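Local coordinates for neutral ceramidase (Pseudomonas aeruginosa, PDB 2ZWS), which hydrolyses the N-acyl linkage of ceramides to give sphingosine and free fatty acid, and also runs the reverse synthesis, using a bound zinc ion, at residues Q31-H37 / T209-I215; R298-F304 / T391-M397; L153-S157 / W200-H204; I565-G569 / E609-Y613. All blocks are in the same frame, centred on the assembly; numbering follows the deposited sequence.

Interaction 1: residues Q31-H37 / T209-I215; sequences QKTAGIH and TNANHLI. With MG (magnesium ion), chain C.
H213, I215 and Q31 bury the most surface here. Segment 31-37 is extended except for a kink at A34 (phi/psi -143/21) and G35 (151/-165). Segment 209-215 starts as a type I turn from T209 to N212 and ends as a short, weakly bonded strand at about 214-215, parallel to the first. T33 lies nearest H213 (CA-CA 4.8 Å) and I36 pairs with I215 (CA-CA 4.5 Å). H213 O accepts from A34 N at 2.8 Å, and T33 CA makes a CA-H...O contact with H213 O at 3.3 Å. The H213 side chain (chi1 m) brings CB 3.7 Å from A34 CB. I215 uses both its N and its O toward strand 32-36: I215 N donates to G35 O (2.9 Å), and I215 O accepts from H37 N (2.8 Å). Strand 214-215 thereby becomes an edge of a mixed sheet whose next strands, 32-36 and 584-591, join the N-terminal and C-terminal parts of the ceramidase. I215 (m, t) packs CB against I36 CG1 at 4.3 Å. Q31, with chi1 and chi2 both t, reaches back to the turn, where Q31 NE2 donates to N212 O at 3.0 Å. N212 also forms an Asx turn, L214 N to N212 OD1 at 3.0 Å. G35 could not carry a CB, which would hit L214 CD2. After the last pair, H37 O binds magnesium at 2.2 Å, beside D579, D581 and T584.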
# COMPACT_ATOMS: atom_id res chain seq x y z
N GLN A 31 -2.10 18.55 -3.20
CA GLN A 31 -2.80 17.51 -2.45
C GLN A 31 -2.02 17.17 -1.21
O GLN A 31 -1.35 16.13 -1.14
CB GLN A 31 -3.01 16.27 -3.31
CG GLN A 31 -4.04 15.34 -2.69
CD GLN A 31 -3.96 13.92 -3.20
OE1 GLN A 31 -3.04 13.53 -3.95
NE2 GLN A 31 -4.93 13.11 -2.79
N LYS A 32 -2.12 18.05 -0.22
CA LYS A 32 -1.48 17.80 1.08
C LYS A 32 -2.42 17.17 2.09
O LYS A 32 -3.62 17.44 2.07
CB LYS A 32 -0.87 19.08 1.62
CG LYS A 32 0.26 19.61 0.72
CD LYS A 32 1.21 20.49 1.50
CE LYS A 32 2.13 21.22 0.59
NZ LYS A 32 3.03 22.09 1.41
N THR A 33 -1.88 16.31 2.96
CA THR A 33 -2.72 15.72 4.00
C THR A 33 -3.38 16.81 4.84
O THR A 33 -2.81 17.90 5.07
CB THR A 33 -1.97 14.73 4.92
OG1 THR A 33 -0.82 15.41 5.47
CG2 THR A 33 -1.45 13.53 4.10
N ALA A 34 -4.59 16.50 5.28
CA ALA A 34 -5.35 17.39 6.17
C ALA A 34 -6.17 16.65 7.21
O ALA A 34 -7.14 17.19 7.73
CB ALA A 34 -6.26 18.32 5.33
N GLY A 35 -5.80 15.39 7.48
CA GLY A 35 -6.47 14.60 8.51
C GLY A 35 -6.42 13.13 8.21
O GLY A 35 -5.61 12.67 7.39
N ILE A 36 -7.27 12.37 8.92
CA ILE A 36 -7.31 10.93 8.75
C ILE A 36 -8.73 10.49 8.58
O ILE A 36 -9.60 10.89 9.35
CB ILE A 36 -6.72 10.22 10.00
CG1 ILE A 36 -5.23 10.58 10.14
CG2 ILE A 36 -6.99 8.69 9.98
CD1 ILE A 36 -4.62 10.12 11.44
N HIS A 37 -8.99 9.69 7.54
CA HIS A 37 -10.23 8.94 7.50
C HIS A 37 -10.06 7.58 8.20
O HIS A 37 -10.75 7.29 9.18
CB HIS A 37 -10.77 8.76 6.09
CG HIS A 37 -12.07 8.03 6.07
ND1 HIS A 37 -12.57 7.41 4.94
CD2 HIS A 37 -12.98 7.81 7.05
CE1 HIS A 37 -13.73 6.84 5.23
NE2 HIS A 37 -14.00 7.07 6.51
N THR A 209 -10.03 10.27 -4.60
CA THR A 209 -9.43 10.98 -5.72
C THR A 209 -8.38 11.99 -5.26
O THR A 209 -8.16 12.18 -4.05
CB THR A 209 -10.48 11.74 -6.56
OG1 THR A 209 -10.96 12.85 -5.80
CG2 THR A 209 -11.65 10.80 -6.97
N ASN A 210 -7.76 12.66 -6.23
CA ASN A 210 -6.78 13.71 -5.94
C ASN A 210 -7.36 14.96 -5.28
O ASN A 210 -6.60 15.84 -4.90
CB ASN A 210 -5.87 14.05 -7.16
CG ASN A 210 -6.62 14.74 -8.30
OD1 ASN A 210 -6.03 14.96 -9.38
ND2 ASN A 210 -7.88 15.08 -8.10
N ALA A 211 -8.69 15.00 -5.14
CA ALA A 211 -9.37 16.07 -4.41
C ALA A 211 -9.45 15.83 -2.90
O ALA A 211 -9.78 16.74 -2.13
CB ALA A 211 -10.78 16.26 -4.95
N ASN A 212 -9.13 14.61 -2.50
CA ASN A 212 -9.26 14.23 -1.11
C ASN A 212 -7.96 14.51 -0.35
O ASN A 212 -6.87 14.29 -0.87
CB ASN A 212 -9.58 12.74 -1.00
CG ASN A 212 -9.30 12.20 0.39
OD1 ASN A 212 -9.98 12.53 1.35
ND2 ASN A 212 -8.28 11.36 0.49
N HIS A 213 -8.10 14.96 0.90
CA HIS A 213 -6.92 15.28 1.69
C HIS A 213 -6.81 14.44 2.95
O HIS A 213 -5.85 14.58 3.71
CB HIS A 213 -6.92 16.77 2.03
CG HIS A 213 -6.74 17.65 0.83
ND1 HIS A 213 -7.80 18.17 0.12
CD2 HIS A 213 -5.63 18.14 0.24
CE1 HIS A 213 -7.34 18.92 -0.87
NE2 HIS A 213 -6.03 18.91 -0.82
N LEU A 214 -7.79 13.54 3.17
CA LEU A 214 -7.74 12.69 4.36
C LEU A 214 -6.96 11.41 4.08
O LEU A 214 -7.13 10.79 3.02
CB LEU A 214 -9.14 12.29 4.79
CG LEU A 214 -10.08 13.44 5.17
CD1 LEU A 214 -11.40 12.86 5.68
CD2 LEU A 214 -9.47 14.41 6.20
N ILE A 215 -6.11 11.01 5.03
CA ILE A 215 -5.40 9.74 4.90
C ILE A 215 -6.40 8.61 4.83
O ILE A 215 -7.35 8.54 5.61
CB ILE A 215 -4.42 9.53 6.07
CG1 ILE A 215 -3.26 10.51 5.91
CG2 ILE A 215 -3.93 8.08 6.12
CD1 ILE A 215 -2.19 10.45 7.02
MG MG C . -11.93 7.36 11.03
O HOH W 1 -10.59 9.40 11.71

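Interaction 2: residues R298-F304 / T391-M397; sequences RFRFVDF and TVLPIQM. With PLM (palmitic acid), chain G.
Strands 298-303 and 392-397 run antiparallel, their axes 4.3 Å apart at closest and their directions 152° apart. Backbone hydrogen bonds set the register. R298 N to M397 O is 2.9 Å, M397 N to R298 O 3.0 Å, R300 N to I395 O 2.9 Å and I395 N to R300 O 2.8 Å. V302 N to L393 O is 2.8 Å, L393 N to V302 O 2.9 Å and F304 N to T391 O 2.8 Å. F299-Q396, F301-P394 and D303-V392 are the non-hydrogen-bonded pairs. Apolar packing covers both faces. F299 CE1 meets P394 CB at 3.6 Å, and F301 (m) sets CB 3.7 Å from V392 CG1. On the other face V302 CG2 touches I395 CG1 at 3.8 Å. The F304 ring receives a CH-pi contact, with L393 CD1 3.7 Å from its centroid. A water joins D303 OD1 (2.9 Å) to T391 OG1 (2.8 Å); D303 OD1 also accepts from T305 N. Palmitic acid O2 lies over one R298 guanidinium face, 3.1 Å from R298 NH2, which donates to L490 O; NH1 salt-bridges D296. This is an antiparallel pair at the edge of a four-stranded mixed sheet, with helices 68-81 and 471-488 covering its two faces.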
# COMPACT_ATOMS: atom_id res chain seq x y z
N ARG A 298 13.68 -17.65 -3.11
CA ARG A 298 14.90 -17.10 -3.72
C ARG A 298 14.74 -15.58 -3.79
O ARG A 298 13.61 -15.07 -3.82
CB ARG A 298 15.14 -17.65 -5.13
CG ARG A 298 15.49 -19.12 -5.20
CD ARG A 298 16.87 -19.47 -4.61
NE ARG A 298 17.20 -20.85 -4.91
CZ ARG A 298 16.67 -21.91 -4.28
NH1 ARG A 298 15.80 -21.74 -3.29
NH2 ARG A 298 17.01 -23.14 -4.64
N PHE A 299 15.87 -14.90 -3.83
CA PHE A 299 15.89 -13.45 -3.89
C PHE A 299 17.17 -13.01 -4.57
O PHE A 299 18.24 -13.58 -4.30
CB PHE A 299 15.86 -12.84 -2.49
CG PHE A 299 16.05 -11.34 -2.47
CD1 PHE A 299 14.94 -10.51 -2.44
CD2 PHE A 299 17.32 -10.77 -2.51
CE1 PHE A 299 15.08 -9.13 -2.48
CE2 PHE A 299 17.47 -9.40 -2.51
CZ PHE A 299 16.36 -8.58 -2.51
N ARG A 300 17.07 -11.97 -5.39
CA ARG A 300 18.22 -11.39 -6.04
C ARG A 300 18.00 -9.90 -6.26
O ARG A 300 16.97 -9.53 -6.81
CB ARG A 300 18.38 -12.04 -7.43
CG ARG A 300 19.73 -12.53 -7.64
CD ARG A 300 20.25 -12.18 -9.00
NE ARG A 300 19.48 -12.67 -10.14
CZ ARG A 300 19.83 -12.39 -11.40
NH1 ARG A 300 20.91 -11.64 -11.60
NH2 ARG A 300 19.14 -12.85 -12.44
N PHE A 301 18.97 -9.06 -5.87
CA PHE A 301 19.06 -7.72 -6.46
C PHE A 301 19.70 -7.82 -7.85
O PHE A 301 20.78 -8.39 -8.00
CB PHE A 301 19.87 -6.76 -5.60
CG PHE A 301 19.12 -6.21 -4.41
CD1 PHE A 301 17.97 -5.43 -4.59
CD2 PHE A 301 19.59 -6.40 -3.11
CE1 PHE A 301 17.30 -4.87 -3.50
CE2 PHE A 301 18.90 -5.87 -1.98
CZ PHE A 301 17.75 -5.12 -2.18
N VAL A 302 19.03 -7.24 -8.83
CA VAL A 302 19.48 -7.29 -10.24
C VAL A 302 19.83 -5.90 -10.74
O VAL A 302 19.02 -4.99 -10.65
CB VAL A 302 18.40 -7.90 -11.17
CG1 VAL A 302 18.92 -8.05 -12.58
CG2 VAL A 302 17.95 -9.25 -10.62
N ASP A 303 21.05 -5.74 -11.26
CA ASP A 303 21.40 -4.48 -11.90
C ASP A 303 20.76 -4.41 -13.31
O ASP A 303 21.09 -5.22 -14.22
CB ASP A 303 22.92 -4.32 -11.97
CG ASP A 303 23.35 -2.94 -12.45
OD1 ASP A 303 22.49 -2.11 -12.85
OD2 ASP A 303 24.58 -2.66 -12.39
N PHE A 304 19.82 -3.48 -13.46
CA PHE A 304 19.06 -3.35 -14.72
C PHE A 304 19.86 -2.64 -15.82
O PHE A 304 19.51 -2.73 -17.01
CB PHE A 304 17.70 -2.64 -14.45
CG PHE A 304 16.56 -3.59 -14.21
CD1 PHE A 304 16.72 -4.70 -13.38
CD2 PHE A 304 15.33 -3.37 -14.81
CE1 PHE A 304 15.67 -5.60 -13.17
CE2 PHE A 304 14.28 -4.27 -14.61
CZ PHE A 304 14.46 -5.39 -13.81
N THR A 391 17.93 1.64 -10.31
CA THR A 391 18.70 0.87 -11.27
C THR A 391 18.93 -0.57 -10.83
O THR A 391 19.21 -1.42 -11.65
CB THR A 391 20.06 1.53 -11.53
OG1 THR A 391 20.82 1.57 -10.32
CG2 THR A 391 19.86 2.96 -12.08
N VAL A 392 18.85 -0.83 -9.51
CA VAL A 392 19.13 -2.17 -8.98
C VAL A 392 17.83 -2.59 -8.30
O VAL A 392 17.38 -1.91 -7.38
CB VAL A 392 20.30 -2.16 -7.96
CG1 VAL A 392 20.42 -3.53 -7.24
CG2 VAL A 392 21.61 -1.73 -8.65
N LEU A 393 17.24 -3.67 -8.79
CA LEU A 393 15.87 -4.00 -8.40
C LEU A 393 15.75 -5.42 -7.84
O LEU A 393 16.44 -6.33 -8.31
CB LEU A 393 14.91 -3.83 -9.59
CG LEU A 393 14.74 -2.36 -10.06
CD1 LEU A 393 13.97 -2.36 -11.32
CD2 LEU A 393 14.02 -1.56 -8.98
N PRO A 394 14.89 -5.60 -6.82
CA PRO A 394 14.74 -6.90 -6.19
C PRO A 394 13.79 -7.78 -7.01
O PRO A 394 12.72 -7.32 -7.46
CB PRO A 394 14.09 -6.56 -4.84
CG PRO A 394 13.23 -5.34 -5.13
CD PRO A 394 14.02 -4.57 -6.21
N ILE A 395 14.19 -9.05 -7.17
CA ILE A 395 13.35 -10.07 -7.76
C ILE A 395 13.26 -11.17 -6.69
O ILE A 395 14.29 -11.59 -6.14
CB ILE A 395 13.99 -10.64 -9.05
CG1 ILE A 395 14.21 -9.55 -10.14
CG2 ILE A 395 13.18 -11.84 -9.57
CD1 ILE A 395 12.93 -8.88 -10.58
N GLN A 396 12.05 -11.65 -6.39
CA GLN A 396 11.86 -12.57 -5.29
C GLN A 396 10.72 -13.53 -5.61
O GLN A 396 9.72 -13.14 -6.24
CB GLN A 396 11.49 -11.77 -4.04
CG GLN A 396 11.45 -12.64 -2.77
CD GLN A 396 11.15 -11.79 -1.56
OE1 GLN A 396 10.21 -11.01 -1.59
NE2 GLN A 396 11.96 -11.93 -0.49
N MET A 397 10.87 -14.76 -5.12
CA MET A 397 9.82 -15.77 -5.20
C MET A 397 9.79 -16.58 -3.92
O MET A 397 10.85 -16.94 -3.39
CB MET A 397 10.03 -16.74 -6.37
CG MET A 397 9.95 -16.13 -7.75
SD MET A 397 10.29 -17.30 -9.09
CE MET A 397 9.04 -18.55 -8.77
C1 PLM G . 19.82 -23.15 -2.09
O1 PLM G . 19.27 -23.11 -0.96
O2 PLM G . 19.42 -24.00 -2.93
C2 PLM G . 20.93 -22.20 -2.44
C3 PLM G . 20.49 -20.77 -2.12
C4 PLM G . 21.66 -19.80 -2.30
C5 PLM G . 22.67 -19.82 -1.16
C6 PLM G . 23.58 -18.60 -1.30
C7 PLM G . 24.88 -18.95 -2.02
C8 PLM G . 24.93 -18.41 -3.44
C9 PLM G . 26.32 -18.58 -4.04
CA PLM G . 26.28 -19.30 -5.39
CB PLM G . 26.24 -18.31 -6.55
CC PLM G . 25.17 -18.72 -7.56
CD PLM G . 25.77 -18.93 -8.94
CE PLM G . 24.84 -19.75 -9.84
CF PLM G . 23.88 -18.87 -10.63
CG PLM G . 24.53 -18.33 -11.90
O HOH W 2 23.10 0.29 -11.38

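Interaction 3: residues L153-S157 / W200-H204; sequences LRNAS and WFPVH. Unlike the reference sequence in segment 153-157: S157 (reference Asn). With ZN (zinc ion), chain B.
Neither segment forms regular helix or strand; they meet as two loops of the N-terminal ceramidase region. Segment 153-157 follows strand 142-152 and bends at R154 to A156 (psi -41, 18, -20). Segment 200-204 leaves strand 194-200 toward the zinc site, with F201 (phi/psi -159/132) and V203 (-167/129) extended. CA-CA is 8.5 Å at L153-F201 and 5.8 Å at S157-V203. F201 (chi1 t, chi2 -105°) has the largest covered surface and points at the first loop. L153 (t, p) places CD2 over the ring face, 3.6 Å from the F201 centroid and 12° off its normal, a CH-pi contact. A156 CB lies 4.1 Å from F201 CE1. V203 (p) brings CG2 to 3.8 Å from both A156 O and S157 CB. L153, F201 and V203 also touch Q276 of helix 265-286. S157 is Asn in the reference sequence. S157 OG donates to a water at 2.7 Å, which donates to P202 O at 2.8 Å. H204 NE2 binds zinc at 2.1 Å, with H97, E411, Y448 and a water.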
# COMPACT_ATOMS: atom_id res chain seq x y z
N LEU A 153 -13.84 -12.37 -10.29
CA LEU A 153 -14.54 -11.17 -9.80
C LEU A 153 -14.77 -10.24 -11.00
O LEU A 153 -13.80 -9.70 -11.54
CB LEU A 153 -13.71 -10.49 -8.68
CG LEU A 153 -14.19 -9.13 -8.16
CD1 LEU A 153 -15.68 -9.21 -7.73
CD2 LEU A 153 -13.30 -8.66 -7.00
N ARG A 154 -16.03 -10.08 -11.41
CA ARG A 154 -16.37 -9.45 -12.71
C ARG A 154 -16.47 -7.92 -12.81
O ARG A 154 -16.06 -7.33 -13.82
CB ARG A 154 -17.74 -9.95 -13.22
CG ARG A 154 -17.90 -11.43 -13.37
CD ARG A 154 -19.25 -11.74 -14.06
NE ARG A 154 -20.44 -11.25 -13.37
CZ ARG A 154 -21.01 -11.84 -12.31
NH1 ARG A 154 -20.50 -12.96 -11.80
NH2 ARG A 154 -22.10 -11.31 -11.77
N ASN A 155 -17.06 -7.31 -11.78
CA ASN A 155 -17.64 -5.96 -11.82
C ASN A 155 -16.92 -4.95 -10.87
O ASN A 155 -17.47 -3.89 -10.53
CB ASN A 155 -19.11 -6.11 -11.38
CG ASN A 155 -19.97 -4.89 -11.65
OD1 ASN A 155 -19.90 -4.28 -12.73
ND2 ASN A 155 -20.83 -4.55 -10.69
N ALA A 156 -15.71 -5.29 -10.46
CA ALA A 156 -14.97 -4.42 -9.52
C ALA A 156 -13.94 -3.51 -10.21
O ALA A 156 -13.51 -2.50 -9.64
CB ALA A 156 -14.30 -5.27 -8.41
N SER A 157 -13.53 -3.87 -11.43
CA SER A 157 -12.43 -3.20 -12.13
C SER A 157 -12.74 -2.96 -13.60
O SER A 157 -13.71 -3.51 -14.16
CB SER A 157 -11.16 -4.04 -12.05
OG SER A 157 -11.39 -5.33 -12.60
N TRP A 200 -5.53 -11.75 -3.27
CA TRP A 200 -4.80 -11.07 -4.35
C TRP A 200 -5.76 -10.81 -5.50
O TRP A 200 -6.39 -11.75 -6.02
CB TRP A 200 -3.66 -11.92 -4.91
CG TRP A 200 -2.48 -12.07 -4.00
CD1 TRP A 200 -1.39 -11.25 -3.96
CD2 TRP A 200 -2.23 -13.12 -3.05
NE1 TRP A 200 -0.48 -11.71 -3.02
CE2 TRP A 200 -0.97 -12.86 -2.46
CE3 TRP A 200 -2.95 -14.27 -2.66
CZ2 TRP A 200 -0.40 -13.69 -1.49
CZ3 TRP A 200 -2.38 -15.11 -1.66
CH2 TRP A 200 -1.11 -14.80 -1.09
N PHE A 201 -5.89 -9.56 -5.88
CA PHE A 201 -6.79 -9.17 -6.97
C PHE A 201 -6.34 -7.81 -7.50
O PHE A 201 -6.08 -6.91 -6.69
CB PHE A 201 -8.25 -9.08 -6.49
CG PHE A 201 -9.18 -8.54 -7.53
CD1 PHE A 201 -9.66 -7.24 -7.42
CD2 PHE A 201 -9.62 -9.34 -8.59
CE1 PHE A 201 -10.51 -6.71 -8.39
CE2 PHE A 201 -10.48 -8.81 -9.59
CZ PHE A 201 -10.94 -7.50 -9.48
N PRO A 202 -6.20 -7.64 -8.83
CA PRO A 202 -5.67 -6.35 -9.31
C PRO A 202 -6.73 -5.29 -9.56
O PRO A 202 -7.64 -5.50 -10.37
CB PRO A 202 -4.98 -6.73 -10.63
CG PRO A 202 -5.83 -7.92 -11.15
CD PRO A 202 -6.45 -8.61 -9.93
N VAL A 203 -6.58 -4.15 -8.90
CA VAL A 203 -7.40 -2.97 -9.17
C VAL A 203 -6.74 -1.78 -8.48
O VAL A 203 -6.40 -1.89 -7.31
CB VAL A 203 -8.89 -3.15 -8.71
CG1 VAL A 203 -9.02 -3.41 -7.17
CG2 VAL A 203 -9.75 -1.95 -9.19
N HIS A 204 -6.51 -0.69 -9.22
CA HIS A 204 -5.96 0.51 -8.57
C HIS A 204 -6.78 0.92 -7.35
O HIS A 204 -8.01 0.96 -7.39
CB HIS A 204 -5.84 1.69 -9.54
CG HIS A 204 -4.50 1.80 -10.19
ND1 HIS A 204 -4.07 0.92 -11.16
CD2 HIS A 204 -3.48 2.68 -9.99
CE1 HIS A 204 -2.83 1.25 -11.52
NE2 HIS A 204 -2.46 2.31 -10.81
ZN ZN B . -0.49 2.98 -10.44
O HOH W 3 -9.15 -6.77 -12.33
O HOH W 4 -0.70 5.01 -9.90

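Interaction 4: residues I565-G569 / E609-Y613; sequences IGKDG and EPGHY
This is a surface contact between the end of strand 560-566 and the start of strand 611-622, at the margin of the C-terminal region. The two run antiparallel, and K567 lies closest to G611 (CA-CA 4.0 Å). Two backbone hydrogen bonds tie them: I565 N to H612 O at 2.9 Å, and H612 N to G566 O at 2.8 Å. Beyond G566 the first segment leaves the strand and curls past H612, with cis peptides before D568 and before G569. G566 (phi/psi 99/-176) and G611 (149/-160) both have angles that would jam a CB against the preceding carbonyl, and at G611 a CB would also strike G566 O. The two strands are neighbours in a five-stranded mixed sheet, with 574-578 beyond 560-566 and 629-642 beyond 611-622, consistent with the beta-sandwich of this E-set-type C-terminal part. H612 and K567 have the largest covered areas. The H612 ring (chi1 m) sits by the loop 567-569, with G566 O and D568 N at its edge, while H612 CB lies 4.0 Å from I565 CG1. K567 starts away from the partner but folds back, chi3 and chi4 both m, so that K567 NZ donates to P610 O at 2.8 Å. The same K567 NZ forms a salt bridge with E609 OE1, weak at 3.4 Å. Within the second segment, Y613 OH donates to E609 O at 2.6 Å.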
# COMPACT_ATOMS: atom_id res chain seq x y z
N ILE A 565 -21.05 6.22 27.59
CA ILE A 565 -21.17 6.27 29.07
C ILE A 565 -22.53 5.76 29.56
O ILE A 565 -22.94 6.02 30.70
CB ILE A 565 -20.87 7.67 29.65
CG1 ILE A 565 -21.60 8.75 28.85
CG2 ILE A 565 -19.36 7.90 29.71
CD1 ILE A 565 -21.49 10.15 29.43
N GLY A 566 -23.23 5.05 28.69
CA GLY A 566 -24.38 4.27 29.09
C GLY A 566 -25.74 4.90 28.86
O GLY A 566 -25.86 6.01 28.35
N LYS A 567 -26.76 4.19 29.31
CA LYS A 567 -28.13 4.45 28.90
C LYS A 567 -28.87 5.77 29.27
O LYS A 567 -29.69 6.20 28.47
CB LYS A 567 -29.01 3.23 29.21
CG LYS A 567 -30.06 2.94 28.14
CD LYS A 567 -30.20 1.44 27.87
CE LYS A 567 -29.12 0.92 26.91
NZ LYS A 567 -29.36 1.29 25.48
N ASP A 568 -28.64 6.46 30.40
CA ASP A 568 -27.48 6.52 31.32
C ASP A 568 -27.04 5.26 32.11
O ASP A 568 -27.59 4.19 31.90
CB ASP A 568 -27.79 7.66 32.31
CG ASP A 568 -28.86 7.28 33.32
OD1 ASP A 568 -28.83 7.81 34.45
OD2 ASP A 568 -29.72 6.42 32.99
N GLY A 569 -26.07 5.38 33.05
CA GLY A 569 -25.56 6.64 33.62
C GLY A 569 -24.55 7.55 32.91
O GLY A 569 -24.83 8.06 31.81
N GLU A 609 -25.93 1.35 20.25
CA GLU A 609 -26.82 1.37 21.40
C GLU A 609 -27.33 2.78 21.64
O GLU A 609 -26.55 3.73 21.60
CB GLU A 609 -26.11 0.84 22.64
CG GLU A 609 -26.21 -0.67 22.82
CD GLU A 609 -27.42 -1.08 23.65
OE1 GLU A 609 -28.57 -1.00 23.15
OE2 GLU A 609 -27.23 -1.48 24.83
N PRO A 610 -28.65 2.93 21.84
CA PRO A 610 -29.17 4.18 22.41
C PRO A 610 -28.48 4.46 23.74
O PRO A 610 -28.11 3.52 24.46
CB PRO A 610 -30.65 3.87 22.63
CG PRO A 610 -30.97 2.83 21.62
CD PRO A 610 -29.74 1.99 21.50
N GLY A 611 -28.30 5.74 24.06
CA GLY A 611 -27.65 6.13 25.31
C GLY A 611 -26.89 7.43 25.19
O GLY A 611 -27.14 8.23 24.29
N HIS A 612 -25.96 7.65 26.12
CA HIS A 612 -25.18 8.88 26.17
C HIS A 612 -23.72 8.66 25.76
O HIS A 612 -23.10 7.67 26.15
CB HIS A 612 -25.30 9.51 27.55
CG HIS A 612 -26.69 9.98 27.86
ND1 HIS A 612 -27.63 9.17 28.47
CD2 HIS A 612 -27.31 11.15 27.60
CE1 HIS A 612 -28.76 9.84 28.59
NE2 HIS A 612 -28.60 11.04 28.06
N TYR A 613 -23.20 9.61 24.99
CA TYR A 613 -21.87 9.52 24.40
C TYR A 613 -21.16 10.86 24.50
O TYR A 613 -21.81 11.90 24.65
CB TYR A 613 -21.99 9.16 22.92
CG TYR A 613 -22.53 7.77 22.64
CD1 TYR A 613 -21.66 6.73 22.36
CD2 TYR A 613 -23.91 7.51 22.65
CE1 TYR A 613 -22.13 5.45 22.10
CE2 TYR A 613 -24.40 6.22 22.40
CZ TYR A 613 -23.49 5.19 22.12
OH TYR A 613 -23.93 3.91 21.86

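How the interactions relate
From the N terminus, interaction 1 joins strand 32-36 to 209-215; its segments lie 172 residues apart. Interaction 3 is nested inside that loop and joins 153-157 to 200-204 before it shuts; the nearest atoms of interactions 1 and 3 are about 10 Å apart. Interaction 2 follows in series, closing 298-304 on 391-397 on the opposite side of the chain's centre from interaction 1, their centres 33 Å apart. These three lie in the N-terminal ceramidase region. Interaction 4 comes last, joining segments 40 residues apart within the C-terminal region, 57 Å from interaction 2 between centres. No loops cross. Interaction 1 reaches the magnesium site, whose other protein ligands are C-terminal, and interaction 3 reaches the zinc site.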